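Local coordinates for protein copper-transporting ATPase (PDB 2YJ3) that probably couples ATP hydrolysis to the transport of copper ions across the cell membrane, this chain being the catalytic piece of a type IB P-type ATPase, at residues Thr43-Gln48 / Asn132-Pro137. The protein carries 1 engineered substitution. Residues are numbered along the deposited sequence; the frame is centred on the assembly and turned at random.
Sequences TPIVTQ and NISDVP
The carbonyl oxygen of Asn-132 is gripped by two successive backbone amides, Thr-47 N at 2.8 Å and Gln-48 N at 3.3 Å, both reaching it from the same face of its carbonyl plane. Two residues of one strand thus stand opposite a single residue of the other, the definition of a classic beta bulge. Thr-47 OG1, set between its backbone N and carbonyl carbon (chi1 47°), adds a weak bond to the same oxygen. Gln-48 O accepts from the backbone N of Asn-132 in return, and their side chains run side by side in the same direction with amide planes 73° apart. Beyond the bulge the antiparallel ladder becomes regular: Ile-45 and Ser-134 form a hydrogen-bonded pair, Ile-45 N to Ser-134 O and Ser-134 N to Ile-45 O, each 2.8 Å.

Apolar contacts lie near the far end of the pairing. CD1 of Ile-133 presses against CB of Pro-44 at 3.4 Å, closer than usual for two carbons, the two side chains lying side by side and pointing the same way. The side chains of Ile-45 and Val-136 instead cross at about a right angle, Ile-45 CD1 meeting Val-136 CG2 at 3.6 Å. Past the last bridge a water continues the link, accepting from Val-136 N and lying 3.1 Å from Thr-43 O.

Asp-135 turns its OD2 to a salt bridge with Lys-35 and a hydrogen bond with Thr-36, residues that bind ATP in a nucleotide complex of this protein, though none is bound here. The pair joins edge strand 45-50 to strand 126-134 of the six-stranded antiparallel sheet, where the chain passes between that sheet and the mixed, largely parallel sheet of the HAD-like fold; helix 69-81 covers the face bearing Val-46 and Ile-133, through Tyr-77 and Ile-70.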
loop_
_atom_site.group_PDB
_atom_site.type_symbol
_atom_site.label_atom_id
_atom_site.label_comp_id
_atom_site.label_asym_id
_atom_site.label_seq_id
_atom_site.Cartn_x
_atom_site.Cartn_y
_atom_site.Cartn_z
ATOM N N THR A 43 5.210 4.210 -1.010
ATOM C CA THR A 43 6.484 3.610 -1.392
ATOM C C THR A 43 7.261 3.078 -0.179
ATOM O O THR A 43 7.517 3.808 0.789
ATOM C CB THR A 43 7.357 4.563 -2.261
ATOM O OG1 THR A 43 8.520 3.861 -2.731
ATOM C CG2 THR A 43 7.783 5.783 -1.467
ATOM N N PRO A 44 7.617 1.787 -0.227
ATOM C CA PRO A 44 8.318 1.106 0.863
ATOM C C PRO A 44 9.787 1.502 0.884
ATOM O O PRO A 44 10.230 2.236 0.001
ATOM C CB PRO A 44 8.189 -0.365 0.481
ATOM C CG PRO A 44 8.161 -0.351 -1.013
ATOM C CD PRO A 44 7.434 0.916 -1.400
ATOM N N ILE A 45 10.527 1.040 1.887
ATOM C CA ILE A 45 11.969 1.242 1.909
ATOM C C ILE A 45 12.715 -0.078 2.082
ATOM O O ILE A 45 12.188 -1.053 2.609
ATOM C CB ILE A 45 12.438 2.214 3.023
ATOM C CG1 ILE A 45 12.010 1.719 4.406
ATOM C CG2 ILE A 45 11.909 3.632 2.770
ATOM C CD1 ILE A 45 12.398 2.673 5.550
ATOM N N VAL A 46 13.955 -0.077 1.623
ATOM C CA VAL A 46 14.880 -1.151 1.874
ATOM C C VAL A 46 15.321 -1.043 3.329
ATOM O O VAL A 46 15.911 -0.037 3.726
ATOM C CB VAL A 46 16.084 -0.990 0.953
ATOM C CG1 VAL A 46 17.230 -1.870 1.416
ATOM C CG2 VAL A 46 15.670 -1.272 -0.514
ATOM N N THR A 47 15.001 -2.050 4.133
ATOM C CA THR A 47 15.451 -2.088 5.526
ATOM C C THR A 47 16.756 -2.871 5.683
ATOM O O THR A 47 17.444 -2.753 6.702
ATOM C CB THR A 47 14.381 -2.668 6.468
ATOM O OG1 THR A 47 13.844 -3.867 5.902
ATOM C CG2 THR A 47 13.252 -1.663 6.669
ATOM N N GLN A 48 17.104 -3.665 4.674
ATOM C CA GLN A 48 18.423 -4.309 4.654
ATOM C C GLN A 48 18.765 -4.955 3.311
ATOM O O GLN A 48 17.907 -5.490 2.627
ATOM C CB GLN A 48 18.562 -5.332 5.784
ATOM C CG GLN A 48 18.354 -6.770 5.356
ATOM C CD GLN A 48 18.887 -7.756 6.388
ATOM O OE1 GLN A 48 19.989 -7.585 6.922
ATOM N NE2 GLN A 48 18.108 -8.798 6.667
ATOM N N ASN A 132 15.496 -7.007 2.405
ATOM C CA ASN A 132 14.300 -6.881 3.218
ATOM C C ASN A 132 13.734 -5.500 2.891
ATOM O O ASN A 132 14.475 -4.534 2.907
ATOM C CB ASN A 132 14.652 -6.948 4.707
ATOM C CG ASN A 132 14.374 -8.309 5.324
ATOM O OD1 ASN A 132 14.987 -9.317 4.962
ATOM N ND2 ASN A 132 13.450 -8.338 6.277
ATOM N N ILE A 133 12.450 -5.404 2.562
ATOM C CA ILE A 133 11.814 -4.106 2.360
ATOM C C ILE A 133 10.594 -3.995 3.267
ATOM O O ILE A 133 9.898 -4.978 3.499
ATOM C CB ILE A 133 11.374 -3.862 0.894
ATOM C CG1 ILE A 133 10.044 -4.548 0.602
ATOM C CG2 ILE A 133 12.448 -4.291 -0.086
ATOM C CD1 ILE A 133 8.826 -3.702 0.946
ATOM N N SER A 134 10.331 -2.800 3.778
ATOM C CA SER A 134 9.172 -2.612 4.637
ATOM C C SER A 134 8.412 -1.326 4.324
ATOM O O SER A 134 8.967 -0.378 3.757
ATOM C CB SER A 134 9.591 -2.640 6.108
ATOM O OG SER A 134 10.310 -1.471 6.438
ATOM N N ASP A 135 7.129 -1.318 4.676
ATOM C CA ASP A 135 6.309 -0.121 4.574
ATOM C C ASP A 135 6.711 0.857 5.674
ATOM O O ASP A 135 7.174 0.451 6.741
ATOM C CB ASP A 135 4.819 -0.475 4.682
ATOM C CG ASP A 135 4.254 -1.077 3.377
ATOM O OD1 ASP A 135 4.775 -0.747 2.286
ATOM O OD2 ASP A 135 3.287 -1.875 3.440
ATOM N N VAL A 136 6.546 2.145 5.398
ATOM C CA VAL A 136 6.824 3.194 6.370
ATOM C C VAL A 136 5.500 3.773 6.864
ATOM O O VAL A 136 4.699 4.261 6.076
ATOM C CB VAL A 136 7.660 4.328 5.744
ATOM C CG1 VAL A 136 7.785 5.509 6.711
ATOM C CG2 VAL A 136 9.028 3.808 5.337
ATOM N N PRO A 137 5.258 3.702 8.177
ATOM C CA PRO A 137 3.992 4.228 8.705
ATOM C C PRO A 137 3.841 5.738 8.499
ATOM O O PRO A 137 4.835 6.467 8.491
ATOM C CB PRO A 137 4.055 3.887 10.201
ATOM C CG PRO A 137 5.500 3.559 10.480
ATOM C CD PRO A 137 6.075 3.032 9.205
HETATM O O HOH W 1 5.627 2.835 3.076
#